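Local coordinates for putative uncharacterized protein (PDB 4GNX), which binds single-stranded DNA as a chain of replication protein A, holding the strand with OB-fold domains, at a contact of chain A with DNA. Numbering follows the deposited sequence.

A contact of chain A with DNA. Residues 162, 180, 205, 209, 263-269, 271. With nucleotides of chain B.
Three unpaired thymines, DT7 to DT9 of chain B, show how an RPA subunit can hold single-stranded DNA through its bases: a ring and a methyl group take the two faces of one base, while lysines and a backbone carbonyl meet its polar edges. Trp180, its CG anti to the carbonyl carbon (chi1 -56°), does not lie flat on DT7 but directs the rim of its six-membered ring at the base face, the planes standing at 76° and the centroids 4.6 Å apart. Against the opposite face, Ala267 CB sits 3.4 Å from the centroid of the pyrimidine ring, a CH-pi contact, so the base is clamped between indole edge and methyl.

Positive charge probably comes from both flanks. Lys205, extended until a bend at chi3 (59°), brings its terminal amine NZ to 3.2 Å from O4 of DT7, on the Hoogsteen edge; Lys162 reaches O2 on the sugar edge with only a weak bond. If both lysines are charged, they may draw electron density toward the carbonyl oxygens, Lys205 the more firmly placed of the two, and make N3-H a better donor. That imide donates a hydrogen bond to the backbone: N3 of DT7 lies 2.7 Å from Ala265 O, in a nearly straight bond that meets the carbonyl from above its plane.

DT8 repeats the theme, its N3 standing 3.2 Å from Asn268 O, again above the carbonyl plane. The carboxylate of Glu271 probably steadies this stretch, OE2 accepting the backbone N-H of Asn268 at 3.0 Å (N to OE2) from above the carboxylate plane. Phe209, CG anti to the backbone N, lays one ring face against the DT8 sugar, CZ 3.5 Å from C1', and its rim meets Met269 CG. Met269 itself packs through CB and CG beside O2 of DT9.

In the fold, Lys162, Trp180 and Lys205 project from strands 159-168, 174-180 and 204-207 of the central OB domain, and the loop segment 263-271, which precedes helix 275-280, lies across the DNA from Trp180.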
ATOM      1  N   LYS A 162       9.601 -19.889  15.495  1.00 74.78           N
ATOM      2  CA  LYS A 162       8.181 -19.581  15.534  1.00 70.60           C
ATOM      3  C   LYS A 162       7.481 -20.485  16.543  1.00 68.82           C
ATOM      4  O   LYS A 162       7.855 -21.641  16.680  1.00 70.21           O
ATOM      5  CB  LYS A 162       7.598 -19.805  14.140  1.00 71.23           C
ATOM      6  CG  LYS A 162       6.226 -19.213  13.935  1.00 69.79           C
ATOM      7  CD  LYS A 162       5.377 -20.059  13.011  1.00 71.07           C
ATOM      8  CE  LYS A 162       3.918 -19.889  13.389  1.00 70.88           C
ATOM      9  NZ  LYS A 162       3.014 -20.595  12.449  1.00 74.60           N
ATOM     10  N   TRP A 180       7.625 -14.993  17.772  1.00 62.19           N
ATOM     11  CA  TRP A 180       8.780 -15.115  16.912  1.00 63.83           C
ATOM     12  C   TRP A 180      10.038 -15.120  17.716  1.00 66.39           C
ATOM     13  O   TRP A 180      10.023 -14.790  18.903  1.00 66.89           O
ATOM     14  CB  TRP A 180       8.821 -13.960  15.938  1.00 63.64           C
ATOM     15  CG  TRP A 180       7.580 -13.795  15.094  1.00 62.81           C
ATOM     16  CD1 TRP A 180       6.538 -12.905  15.294  1.00 61.46           C
ATOM     17  CD2 TRP A 180       7.231 -14.516  13.858  1.00 63.83           C
ATOM     18  NE1 TRP A 180       5.596 -13.028  14.312  1.00 61.94           N
ATOM     19  CE2 TRP A 180       5.951 -13.972  13.417  1.00 62.79           C
ATOM     20  CE3 TRP A 180       7.834 -15.522  13.103  1.00 65.42           C
ATOM     21  CZ2 TRP A 180       5.310 -14.430  12.277  1.00 63.85           C
ATOM     22  CZ3 TRP A 180       7.180 -15.972  11.954  1.00 66.40           C
ATOM     23  CH2 TRP A 180       5.946 -15.438  11.556  1.00 65.77           C
ATOM     24  N   LYS A 205      -0.284  -7.744  16.066  1.00 60.22           N
ATOM     25  CA  LYS A 205      -0.795  -7.672  14.693  1.00 60.73           C
ATOM     26  C   LYS A 205      -1.977  -8.600  14.502  1.00 61.32           C
ATOM     27  O   LYS A 205      -1.926  -9.757  14.903  1.00 60.07           O
ATOM     28  CB  LYS A 205       0.287  -8.008  13.667  1.00 60.36           C
ATOM     29  CG  LYS A 205      -0.113  -7.627  12.243  1.00 62.32           C
ATOM     30  CD  LYS A 205       0.818  -8.189  11.171  1.00 63.19           C
ATOM     31  CE  LYS A 205       0.903  -9.711  11.204  1.00 62.51           C
ATOM     32  NZ  LYS A 205       1.761 -10.232  10.103  1.00 63.50           N
ATOM     33  N   PHE A 209      -5.770 -15.026   8.733  1.00 77.54           N
ATOM     34  CA  PHE A 209      -5.611 -16.473   8.559  1.00 79.74           C
ATOM     35  C   PHE A 209      -6.479 -17.212   9.585  1.00 79.24           C
ATOM     36  O   PHE A 209      -6.229 -17.154  10.793  1.00 76.46           O
ATOM     37  CB  PHE A 209      -4.118 -16.868   8.670  1.00 79.19           C
ATOM     38  CG  PHE A 209      -3.823 -18.322   8.356  1.00 82.19           C
ATOM     39  CD1 PHE A 209      -4.055 -18.845   7.089  1.00 86.93           C
ATOM     40  CD2 PHE A 209      -3.282 -19.164   9.323  1.00 81.36           C
ATOM     41  CE1 PHE A 209      -3.775 -20.175   6.797  1.00 89.34           C
ATOM     42  CE2 PHE A 209      -2.995 -20.496   9.036  1.00 83.25           C
ATOM     43  CZ  PHE A 209      -3.240 -21.001   7.774  1.00 87.57           C
ATOM     44  N   GLY A 263       0.767 -24.198  10.451  1.00105.10           N
ATOM     45  CA  GLY A 263       1.105 -22.870  10.936  1.00 98.81           C
ATOM     46  C   GLY A 263       1.275 -21.533  10.247  1.00 96.79           C
ATOM     47  O   GLY A 263       2.351 -21.222   9.730  1.00100.07           O
ATOM     48  N   GLY A 264       0.245 -20.695  10.363  1.00 91.53           N
ATOM     49  CA  GLY A 264       0.331 -19.299   9.943  1.00 87.05           C
ATOM     50  C   GLY A 264      -0.408 -18.276  10.796  1.00 82.26           C
ATOM     51  O   GLY A 264      -0.938 -17.301  10.259  1.00 81.74           O
ATOM     52  N   ALA A 265      -0.443 -18.475  12.117  1.00 78.98           N
ATOM     53  CA  ALA A 265      -1.136 -17.542  13.019  1.00 75.00           C
ATOM     54  C   ALA A 265      -0.613 -16.122  12.867  1.00 72.32           C
ATOM     55  O   ALA A 265       0.588 -15.882  12.956  1.00 70.33           O
ATOM     56  CB  ALA A 265      -1.028 -17.983  14.464  1.00 73.59           C
ATOM     57  N   GLY A 266      -1.535 -15.196  12.617  1.00 71.56           N
ATOM     58  CA  GLY A 266      -1.212 -13.794  12.425  1.00 68.84           C
ATOM     59  C   GLY A 266      -1.001 -13.409  10.979  1.00 70.53           C
ATOM     60  O   GLY A 266      -1.017 -12.220  10.648  1.00 70.31           O
ATOM     61  N   ALA A 267      -0.801 -14.407  10.116  1.00 72.45           N
ATOM     62  CA  ALA A 267      -0.549 -14.179   8.682  1.00 74.66           C
ATOM     63  C   ALA A 267      -1.791 -13.775   7.893  1.00 76.68           C
ATOM     64  O   ALA A 267      -2.917 -13.963   8.344  1.00 76.85           O
ATOM     65  CB  ALA A 267       0.098 -15.405   8.044  1.00 75.59           C
ATOM     66  N   ASN A 268      -1.569 -13.208   6.713  1.00 79.46           N
ATOM     67  CA  ASN A 268      -2.643 -12.942   5.768  1.00 82.09           C
ATOM     68  C   ASN A 268      -2.579 -13.942   4.629  1.00 85.67           C
ATOM     69  O   ASN A 268      -1.545 -14.096   3.983  1.00 85.88           O
ATOM     70  CB  ASN A 268      -2.606 -11.496   5.260  1.00 82.34           C
ATOM     71  CG  ASN A 268      -3.291 -10.527   6.204  1.00 80.73           C
ATOM     72  OD1 ASN A 268      -3.798 -10.913   7.256  1.00 79.74           O
ATOM     73  ND2 ASN A 268      -3.315  -9.255   5.827  1.00 81.96           N
ATOM     74  N   MET A 269      -3.680 -14.671   4.472  1.00 72.70           N
ATOM     75  CA  MET A 269      -3.916 -15.654   3.402  1.00 74.55           C
ATOM     76  C   MET A 269      -3.872 -15.000   2.030  1.00 71.67           C
ATOM     77  O   MET A 269      -4.904 -14.847   1.380  1.00 73.84           O
ATOM     78  CB  MET A 269      -5.307 -16.273   3.573  1.00 77.97           C
ATOM     79  CG  MET A 269      -5.502 -17.126   4.809  1.00 83.83           C
ATOM     80  SD  MET A 269      -7.234 -17.587   5.001  1.00 86.98           S
ATOM     81  CE  MET A 269      -7.107 -19.195   5.801  1.00 90.80           C
ATOM     82  N   GLU A 271      -0.826 -12.349   1.366  1.00 59.77           N
ATOM     83  CA  GLU A 271      -0.143 -11.082   1.638  1.00 58.38           C
ATOM     84  C   GLU A 271       0.045 -10.265   0.349  1.00 54.64           C
ATOM     85  O   GLU A 271       0.226 -10.852  -0.736  1.00 52.51           O
ATOM     86  CB  GLU A 271       1.219 -11.361   2.274  1.00 60.49           C
ATOM     87  CG  GLU A 271       1.160 -11.952   3.676  1.00 64.64           C
ATOM     88  CD  GLU A 271       0.847 -10.908   4.734  1.00 67.61           C
ATOM     89  OE1 GLU A 271       0.793  -9.686   4.388  1.00 66.85           O
ATOM     90  OE2 GLU A 271       0.659 -11.313   5.913  1.00 69.12           O
TER
ATOM     91  P    DT B   7       6.795 -14.877   5.624  1.00 78.53           P
ATOM     92  OP1  DT B   7       7.572 -15.441   4.491  1.00 80.18           O
ATOM     93  OP2  DT B   7       5.703 -13.906   5.351  1.00 82.34           O
ATOM     94  O5'  DT B   7       6.224 -16.074   6.509  1.00 75.48           O
ATOM     95  C5'  DT B   7       7.106 -17.069   7.070  1.00 70.46           C
ATOM     96  C4'  DT B   7       6.318 -18.172   7.741  1.00 70.43           C
ATOM     97  O4'  DT B   7       5.614 -17.655   8.893  1.00 67.98           O
ATOM     98  C3'  DT B   7       5.251 -18.843   6.880  1.00 74.14           C
ATOM     99  O3'  DT B   7       5.168 -20.213   7.275  1.00 82.70           O
ATOM    100  C2'  DT B   7       3.984 -18.092   7.250  1.00 68.29           C
ATOM    101  C1'  DT B   7       4.209 -17.802   8.725  1.00 62.93           C
ATOM    102  N1   DT B   7       3.569 -16.584   9.261  1.00 56.90           N
ATOM    103  C2   DT B   7       2.889 -16.698  10.451  1.00 55.35           C
ATOM    104  O2   DT B   7       2.761 -17.753  11.046  1.00 53.75           O
ATOM    105  N3   DT B   7       2.355 -15.524  10.920  1.00 57.08           N
ATOM    106  C4   DT B   7       2.447 -14.273  10.339  1.00 53.52           C
ATOM    107  O4   DT B   7       1.912 -13.309  10.878  1.00 54.92           O
ATOM    108  C5   DT B   7       3.179 -14.225   9.096  1.00 52.71           C
ATOM    109  C7   DT B   7       3.316 -12.915   8.387  1.00 55.22           C
ATOM    110  C6   DT B   7       3.705 -15.366   8.629  1.00 54.05           C
ATOM    111  P    DT B   8       4.891 -21.339   6.175  1.00 91.55           P
ATOM    112  OP1  DT B   8       5.349 -22.639   6.728  1.00 92.76           O
ATOM    113  OP2  DT B   8       5.426 -20.874   4.863  1.00 93.87           O
ATOM    114  O5'  DT B   8       3.300 -21.336   6.118  1.00 83.53           O
ATOM    115  C5'  DT B   8       2.528 -22.147   7.018  1.00 79.37           C
ATOM    116  C4'  DT B   8       1.055 -21.962   6.740  1.00 81.75           C
ATOM    117  O4'  DT B   8       0.685 -20.590   7.013  1.00 81.36           O
ATOM    118  C3'  DT B   8       0.657 -22.179   5.285  1.00 88.07           C
ATOM    119  O3'  DT B   8       0.573 -23.567   4.920  1.00 96.28           O
ATOM    120  C2'  DT B   8      -0.615 -21.359   5.182  1.00 83.01           C
ATOM    121  C1'  DT B   8      -0.275 -20.148   6.048  1.00 81.96           C
ATOM    122  N1   DT B   8       0.300 -18.989   5.315  1.00 82.39           N
ATOM    123  C2   DT B   8      -0.458 -17.841   5.212  1.00 77.62           C
ATOM    124  O2   DT B   8      -1.573 -17.732   5.693  1.00 75.08           O
ATOM    125  N3   DT B   8       0.142 -16.819   4.521  1.00 76.32           N
ATOM    126  C4   DT B   8       1.391 -16.829   3.932  1.00 77.83           C
ATOM    127  O4   DT B   8       1.797 -15.831   3.343  1.00 78.38           O
ATOM    128  C5   DT B   8       2.129 -18.066   4.073  1.00 81.26           C
ATOM    129  C7   DT B   8       3.492 -18.170   3.464  1.00 85.60           C
ATOM    130  C6   DT B   8       1.554 -19.068   4.749  1.00 79.40           C
ATOM    131  P    DT B   9      -0.644 -24.558   5.231  1.00103.83           P
ATOM    132  OP1  DT B   9      -1.059 -24.346   6.644  1.00108.05           O
ATOM    133  OP2  DT B   9      -0.184 -25.900   4.791  1.00102.18           O
ATOM    134  O5'  DT B   9      -1.836 -24.115   4.268  1.00102.86           O
ATOM    135  C5'  DT B   9      -3.146 -24.712   4.372  1.00106.09           C
ATOM    136  C4'  DT B   9      -4.203 -23.712   3.965  1.00111.54           C
ATOM    137  O4'  DT B   9      -3.606 -22.394   3.888  1.00110.96           O
ATOM    138  C3'  DT B   9      -4.851 -23.965   2.598  1.00115.48           C
ATOM    139  O3'  DT B   9      -6.256 -23.661   2.632  1.00125.17           O
ATOM    140  C2'  DT B   9      -4.141 -22.973   1.691  1.00112.66           C
ATOM    141  C1'  DT B   9      -3.943 -21.808   2.642  1.00107.19           C
ATOM    142  N1   DT B   9      -2.890 -20.836   2.288  1.00 96.33           N
ATOM    143  C2   DT B   9      -3.266 -19.518   2.178  1.00 95.02           C
ATOM    144  O2   DT B   9      -4.413 -19.137   2.354  1.00 87.60           O
ATOM    145  N3   DT B   9      -2.249 -18.656   1.848  1.00103.33           N
ATOM    146  C4   DT B   9      -0.924 -18.976   1.620  1.00106.46           C
ATOM    147  O4   DT B   9      -0.122 -18.092   1.331  1.00108.76           O
ATOM    148  C5   DT B   9      -0.598 -20.380   1.748  1.00104.99           C
ATOM    149  C7   DT B   9       0.813 -20.822   1.519  1.00105.17           C
ATOM    150  C6   DT B   9      -1.585 -21.228   2.070  1.00100.65           C
TER